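Local atomic coordinates of purine nucleoside phosphorylase (Schistosoma mansoni, PDB entry 5KO6), a protein that catalyses the reversible phosphorolysis of purine nucleosides such as inosine and guanosine, giving the free base and ribose 1-phosphate. Residues A[69-74]-A[82-87]; A[30-35]-A[100-105]. All coordinates share one frame; numbering follows the deposited sequence.

Contact 1: A[69-74]-A[82-87]; sequences NLVLGS and AMQGRL. With R1P (1-O-phosphono-alpha-D-ribofuranose), chain C.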
loop_
_atom_site.group_PDB
_atom_site.type_symbol
_atom_site.label_atom_id
_atom_site.label_comp_id
_atom_site.label_asym_id
_atom_site.label_seq_id
_atom_site.Cartn_x
_atom_site.Cartn_y
_atom_site.Cartn_z
ATOM N N ASN A 69 6.232 -28.547 -0.389
ATOM C CA ASN A 69 7.430 -29.358 -0.547
ATOM C C ASN A 69 8.420 -28.647 -1.451
ATOM O O ASN A 69 8.039 -27.960 -2.397
ATOM C CB ASN A 69 7.123 -30.675 -1.253
ATOM C CG ASN A 69 6.215 -31.580 -0.454
ATOM O OD1 ASN A 69 6.415 -31.785 0.745
ATOM N ND2 ASN A 69 5.231 -32.159 -1.125
ATOM N N LEU A 70 9.700 -28.830 -1.152
ATOM C CA LEU A 70 10.772 -28.524 -2.088
ATOM C C LEU A 70 11.117 -29.817 -2.814
ATOM O O LEU A 70 11.366 -30.840 -2.169
ATOM C CB LEU A 70 11.990 -28.030 -1.314
ATOM C CG LEU A 70 12.906 -27.041 -2.017
ATOM C CD1 LEU A 70 12.124 -25.797 -2.437
ATOM C CD2 LEU A 70 14.052 -26.681 -1.096
ATOM N N VAL A 71 11.105 -29.791 -4.146
ATOM C CA VAL A 71 11.339 -30.992 -4.950
ATOM C C VAL A 71 12.586 -30.782 -5.802
ATOM O O VAL A 71 12.664 -29.810 -6.564
ATOM C CB VAL A 71 10.132 -31.347 -5.834
ATOM C CG1 VAL A 71 10.383 -32.667 -6.560
ATOM C CG2 VAL A 71 8.855 -31.416 -5.006
ATOM N N LEU A 72 13.554 -31.689 -5.682
ATOM C CA LEU A 72 14.802 -31.596 -6.429
ATOM C C LEU A 72 14.987 -32.818 -7.318
ATOM O O LEU A 72 14.577 -33.928 -6.971
ATOM C CB LEU A 72 16.016 -31.485 -5.504
ATOM C CG LEU A 72 16.106 -30.199 -4.682
ATOM C CD1 LEU A 72 15.422 -30.368 -3.325
ATOM C CD2 LEU A 72 17.554 -29.745 -4.534
ATOM N N GLY A 73 15.629 -32.607 -8.460
ATOM C CA GLY A 73 15.876 -33.700 -9.388
ATOM C C GLY A 73 16.281 -33.160 -10.738
ATOM O O GLY A 73 16.820 -32.050 -10.840
ATOM N N SER A 74 16.002 -33.943 -11.777
ATOM C CA SER A 74 16.429 -33.603 -13.126
ATOM C C SER A 74 15.234 -33.453 -14.055
ATOM O O SER A 74 14.280 -34.237 -13.992
ATOM C CB SER A 74 17.384 -34.661 -13.689
ATOM O OG SER A 74 18.564 -34.730 -12.912
ATOM N N ALA A 82 12.226 -27.179 -7.355
ATOM C CA ALA A 82 10.893 -26.606 -7.497
ATOM C C ALA A 82 10.272 -26.351 -6.133
ATOM O O ALA A 82 10.457 -27.141 -5.196
ATOM C CB ALA A 82 9.978 -27.569 -8.261
ATOM N N MET A 83 9.523 -25.255 -6.029
ATOM C CA MET A 83 8.630 -25.040 -4.893
ATOM C C MET A 83 7.280 -25.639 -5.256
ATOM O O MET A 83 6.625 -25.179 -6.194
ATOM C CB MET A 83 8.493 -23.556 -4.582
ATOM C CG MET A 83 9.777 -22.951 -4.061
ATOM S SD MET A 83 9.652 -21.257 -3.451
ATOM C CE MET A 83 8.829 -21.510 -1.874
ATOM N N GLN A 84 6.873 -26.678 -4.532
ATOM C CA GLN A 84 5.566 -27.305 -4.733
ATOM C C GLN A 84 4.652 -26.763 -3.636
ATOM O O GLN A 84 4.684 -27.238 -2.500
ATOM C CB GLN A 84 5.684 -28.820 -4.673
ATOM C CG GLN A 84 4.391 -29.531 -5.001
ATOM C CD GLN A 84 4.566 -31.021 -5.012
ATOM O OE1 GLN A 84 5.084 -31.605 -4.062
ATOM N NE2 GLN A 84 4.155 -31.651 -6.102
ATOM N N GLY A 85 3.832 -25.783 -3.984
ATOM C CA GLY A 85 3.084 -25.056 -2.977
ATOM C C GLY A 85 3.686 -23.680 -2.798
ATOM O O GLY A 85 4.526 -23.452 -1.924
ATOM N N ARG A 86 3.267 -22.761 -3.651
ATOM C CA ARG A 86 3.830 -21.421 -3.692
ATOM C C ARG A 86 3.359 -20.603 -2.490
ATOM O O ARG A 86 2.249 -20.780 -1.987
ATOM C CB ARG A 86 3.344 -20.772 -4.981
ATOM C CG ARG A 86 3.593 -19.321 -5.111
ATOM C CD ARG A 86 2.994 -18.892 -6.417
ATOM N NE ARG A 86 3.849 -17.955 -7.120
ATOM C CZ ARG A 86 3.768 -17.732 -8.420
ATOM N NH1 ARG A 86 2.869 -18.383 -9.158
ATOM N NH2 ARG A 86 4.593 -16.861 -8.977
ATOM N N LEU A 87 4.225 -19.713 -2.012
ATOM C CA LEU A 87 3.850 -18.796 -0.940
ATOM C C LEU A 87 3.336 -17.498 -1.554
ATOM O O LEU A 87 4.070 -16.820 -2.281
ATOM C CB LEU A 87 5.063 -18.483 -0.066
ATOM C CG LEU A 87 5.824 -19.691 0.461
ATOM C CD1 LEU A 87 7.036 -19.216 1.248
ATOM C CD2 LEU A 87 4.907 -20.509 1.319
HETATM C C5 R1P C . -6.502 -16.552 -8.022
HETATM O O5 R1P C . -7.357 -17.246 -8.870
HETATM C C4 R1P C . -5.174 -17.293 -7.870
HETATM O O4 R1P C . -4.641 -17.476 -9.068
HETATM C C1 R1P C . -3.201 -16.786 -9.030
HETATM C C2 R1P C . -3.350 -15.754 -8.173
HETATM O O2 R1P C . -2.045 -15.268 -7.671
HETATM C C3 R1P C . -4.148 -16.401 -7.065
HETATM O O3 R1P C . -3.330 -17.155 -6.281
HETATM O O1 R1P C . -2.322 -17.695 -8.534
HETATM P P R1P C . -0.821 -17.762 -9.185
HETATM O O1P R1P C . 0.058 -18.479 -8.182
HETATM O O2P R1P C . -0.377 -16.339 -9.410
HETATM O O3P R1P C . -0.947 -18.545 -10.445
#

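Contact 2: A[30-35]-A[100-105]; sequences GIICGS and LPIRVM. With R1P (1-O-phosphono-alpha-D-ribofuranose), chain C.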
loop_
_atom_site.group_PDB
_atom_site.type_symbol
_atom_site.label_atom_id
_atom_site.label_comp_id
_atom_site.label_asym_id
_atom_site.label_seq_id
_atom_site.Cartn_x
_atom_site.Cartn_y
_atom_site.Cartn_z
ATOM N N GLY A 30 15.656 -22.957 -10.797
ATOM C CA GLY A 30 14.540 -23.022 -9.871
ATOM C C GLY A 30 13.256 -22.827 -10.650
ATOM O O GLY A 30 13.246 -22.149 -11.676
ATOM N N ILE A 31 12.173 -23.451 -10.183
ATOM C CA ILE A 31 10.852 -23.253 -10.778
ATOM C C ILE A 31 9.803 -23.016 -9.694
ATOM O O ILE A 31 9.825 -23.635 -8.622
ATOM C CB ILE A 31 10.413 -24.359 -11.774
ATOM C CG1 ILE A 31 10.110 -25.659 -11.060
ATOM C CG2 ILE A 31 11.465 -24.579 -12.860
ATOM C CD1 ILE A 31 9.547 -26.732 -11.983
ATOM N N ILE A 32 8.879 -22.104 -9.979
ATOM C CA ILE A 32 7.738 -21.807 -9.119
ATOM C C ILE A 32 6.542 -21.756 -10.046
ATOM O O ILE A 32 6.565 -21.032 -11.046
ATOM C CB ILE A 32 7.913 -20.459 -8.394
ATOM C CG1 ILE A 32 9.127 -20.488 -7.450
ATOM C CG2 ILE A 32 6.637 -20.096 -7.640
ATOM C CD1 ILE A 32 9.456 -19.127 -6.833
ATOM N N CYS A 33 5.530 -22.574 -9.769
ATOM C CA CYS A 33 4.460 -22.821 -10.727
ATOM C C CYS A 33 3.133 -22.253 -10.236
ATOM O O CYS A 33 2.840 -22.242 -9.033
ATOM C CB CYS A 33 4.323 -24.321 -10.993
ATOM S SG CYS A 33 5.897 -25.073 -11.518
ATOM N N GLY A 34 2.322 -21.796 -11.192
ATOM C CA GLY A 34 1.069 -21.151 -10.888
ATOM C C GLY A 34 -0.026 -22.137 -10.517
ATOM O O GLY A 34 0.146 -23.356 -10.542
ATOM N N SER A 35 -1.187 -21.575 -10.177
ATOM C CA SER A 35 -2.344 -22.367 -9.762
ATOM C C SER A 35 -2.721 -23.388 -10.833
ATOM O O SER A 35 -3.049 -23.012 -11.956
ATOM C CB SER A 35 -3.534 -21.435 -9.520
ATOM O OG SER A 35 -3.250 -20.457 -8.533
ATOM N N LEU A 100 13.178 -16.091 2.111
ATOM C CA LEU A 100 14.088 -17.164 2.509
ATOM C C LEU A 100 14.168 -18.286 1.482
ATOM O O LEU A 100 15.290 -18.664 1.109
ATOM C CB LEU A 100 13.807 -17.653 3.938
ATOM C CG LEU A 100 14.852 -18.715 4.321
ATOM C CD1 LEU A 100 15.460 -18.481 5.696
ATOM C CD2 LEU A 100 14.252 -20.106 4.212
ATOM N N PRO A 101 13.064 -18.834 0.965
ATOM C CA PRO A 101 13.217 -19.941 0.003
ATOM C C PRO A 101 13.976 -19.559 -1.253
ATOM O O PRO A 101 14.734 -20.385 -1.778
ATOM C CB PRO A 101 11.767 -20.370 -0.271
ATOM C CG PRO A 101 11.060 -20.001 1.006
ATOM C CD PRO A 101 11.654 -18.661 1.363
ATOM N N ILE A 102 13.820 -18.327 -1.742
ATOM C CA ILE A 102 14.531 -17.918 -2.946
ATOM C C ILE A 102 16.012 -17.766 -2.647
ATOM O O ILE A 102 16.867 -18.115 -3.467
ATOM C CB ILE A 102 13.943 -16.604 -3.492
ATOM C CG1 ILE A 102 12.435 -16.716 -3.718
ATOM C CG2 ILE A 102 14.675 -16.176 -4.774
ATOM C CD1 ILE A 102 12.029 -17.810 -4.660
ATOM N N ARG A 103 16.340 -17.235 -1.471
ATOM C CA ARG A 103 17.747 -17.107 -1.092
ATOM C C ARG A 103 18.396 -18.461 -0.843
ATOM O O ARG A 103 19.581 -18.639 -1.136
ATOM C CB ARG A 103 17.872 -16.171 0.111
ATOM C CG ARG A 103 17.564 -14.748 -0.285
ATOM C CD ARG A 103 17.564 -13.772 0.885
ATOM N NE ARG A 103 17.380 -12.433 0.326
ATOM C CZ ARG A 103 17.001 -11.360 1.014
ATOM N NH1 ARG A 103 16.812 -11.443 2.325
ATOM N NH2 ARG A 103 16.830 -10.208 0.382
ATOM N N VAL A 104 17.628 -19.429 -0.340
ATOM C CA VAL A 104 18.114 -20.809 -0.265
ATOM C C VAL A 104 18.399 -21.362 -1.656
ATOM O O VAL A 104 19.439 -21.996 -1.884
ATOM C CB VAL A 104 17.131 -21.682 0.533
ATOM C CG1 VAL A 104 17.503 -23.163 0.403
ATOM C CG2 VAL A 104 17.119 -21.234 1.990
ATOM N N MET A 105 17.490 -21.121 -2.614
ATOM C CA MET A 105 17.766 -21.496 -4.000
ATOM C C MET A 105 19.098 -20.923 -4.461
ATOM O O MET A 105 19.914 -21.627 -5.064
ATOM C CB MET A 105 16.653 -20.986 -4.916
ATOM C CG MET A 105 15.395 -21.786 -4.908
ATOM S SD MET A 105 14.321 -21.142 -6.214
ATOM C CE MET A 105 12.871 -22.175 -5.969
HETATM C C5 R1P C . -6.502 -16.552 -8.022
HETATM O O5 R1P C . -7.357 -17.246 -8.870
HETATM C C4 R1P C . -5.174 -17.293 -7.870
HETATM O O4 R1P C . -4.641 -17.476 -9.068
HETATM C C1 R1P C . -3.201 -16.786 -9.030
HETATM C C2 R1P C . -3.350 -15.754 -8.173
HETATM O O2 R1P C . -2.045 -15.268 -7.671
HETATM C C3 R1P C . -4.148 -16.401 -7.065
HETATM O O3 R1P C . -3.330 -17.155 -6.281
HETATM O O1 R1P C . -2.322 -17.695 -8.534
HETATM P P R1P C . -0.821 -17.762 -9.185
HETATM O O1P R1P C . 0.058 -18.479 -8.182
HETATM O O2P R1P C . -0.377 -16.339 -9.410
HETATM O O3P R1P C . -0.947 -18.545 -10.445
#

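Contact 1: A[69-74]-A[82-87]
The carboxamide of N69 lies alongside that of Q84, both side chains leaving the sheet on one face, and ND2 donates to OE1 of Q84 at 3.0 Å in an almost straight bond (173°). OE1 sits in the amide plane of N69, while the two amides are turned 57° apart, and the donor is tilted out of the Q84 carbonyl plane. Q84 gets there on an extended chain with CG anti to its backbone N (chi1 -175°), whereas the CG of N69 stands beside its own N. CG2 of V71, two residues on and on the same face, approaches OE1 of Q84 to 3.9 Å, and I41 of helix 39-42 packs over V71, A82 and Q84. Beneath lies an antiparallel beta hairpin of strands 69-75 and 78-84: N69 with Q84 and V71 with A82 are hydrogen-bonded pairs, each joined by two N-H...O=C bonds, and L70 with M83 is the non-hydrogen-bonded pair between them. On the other face CD1 of L70 meets CG of M83 at 4.0 Å, and M83 runs on against P101 and M105 of helix 95-108. Past the strand, R86 reaches the ribose 1-phosphate on a bent chain, where NH1 makes a weak bond of 3.0 Å to O1P; a salt bridge from NH2 to E226 and a bond from NH1 to the T116 carbonyl help to fix the guanidinium.

Contact 2: A[30-35]-A[100-105]
Strand 30-32 and helix 100-105 run roughly antiparallel, 156° between their directions, with their axes 10.3 Å apart at the closest. The backbones come nearest at G30 and M105, whose CA atoms are 6.9 Å apart; past the kink at P101, whose N makes no bond to the turn before, V104 N bonds to L100 O and M105 N to P101 O. The contact is buried and its side-chain packing apolar. M105 reaches across from the helix on an extended chain (chi2 -172°), which lays SD 4.1 Å from CA of G30. G30 has no side chain, and the thioether lies directly against the strand backbone. The methyl CE then continues along the strand to CG1 of I32, a looser contact of 4.4 Å. I32 points toward the helix, and its CD1 meets CD1 of I102 at 3.6 Å, methyl against methyl, with the two side chains crossing at about a right angle. I229 of helix 224-232 packs on I102, while E226 of the same helix touches I32. I31 faces away from the helix and packs on I80 and A82 of the adjoining strand. Beyond I32 the chain leaves the strand for a loop that grips the ribose 1-phosphate: S35 N donates to O3P at 3.1 Å, S35 OG donates to O1 at 2.9 Å, and CA of G34 comes within 3.3 Å of O3P. A helix packed on a mixed sheet, here on a strand parallel to its neighbours 78-84 and 112-121, with a glycine-containing loop at that strand's C-terminal end holding the phosphate, is the alpha/beta architecture of the purine nucleoside phosphorylase family and its phosphate site.

Contacts 1 and 2 lie with their centres about 7 Å apart and share one sheet, in which strands 78-84 and 29-32 are parallel neighbours. A probable backbone hydrogen bond of 3.1 Å from M83 N to I31 O joins them, and CB of A82 packs on CG1 of I31 at 3.4 Å. On the helix side, CE of M83 touches CB of P101 at 3.5 Å, and the same helix, through I102 and M105, also packs on strand 29-32. Both lead to the ribose 1-phosphate: R86 and S35 approach its phosphate group through different oxygens, and NE of R86 rests 3.6 Å from CG2 of I32. H88, Y90, L118, Y202, S222 and H259 supply further hydrogen bonds to the ligand.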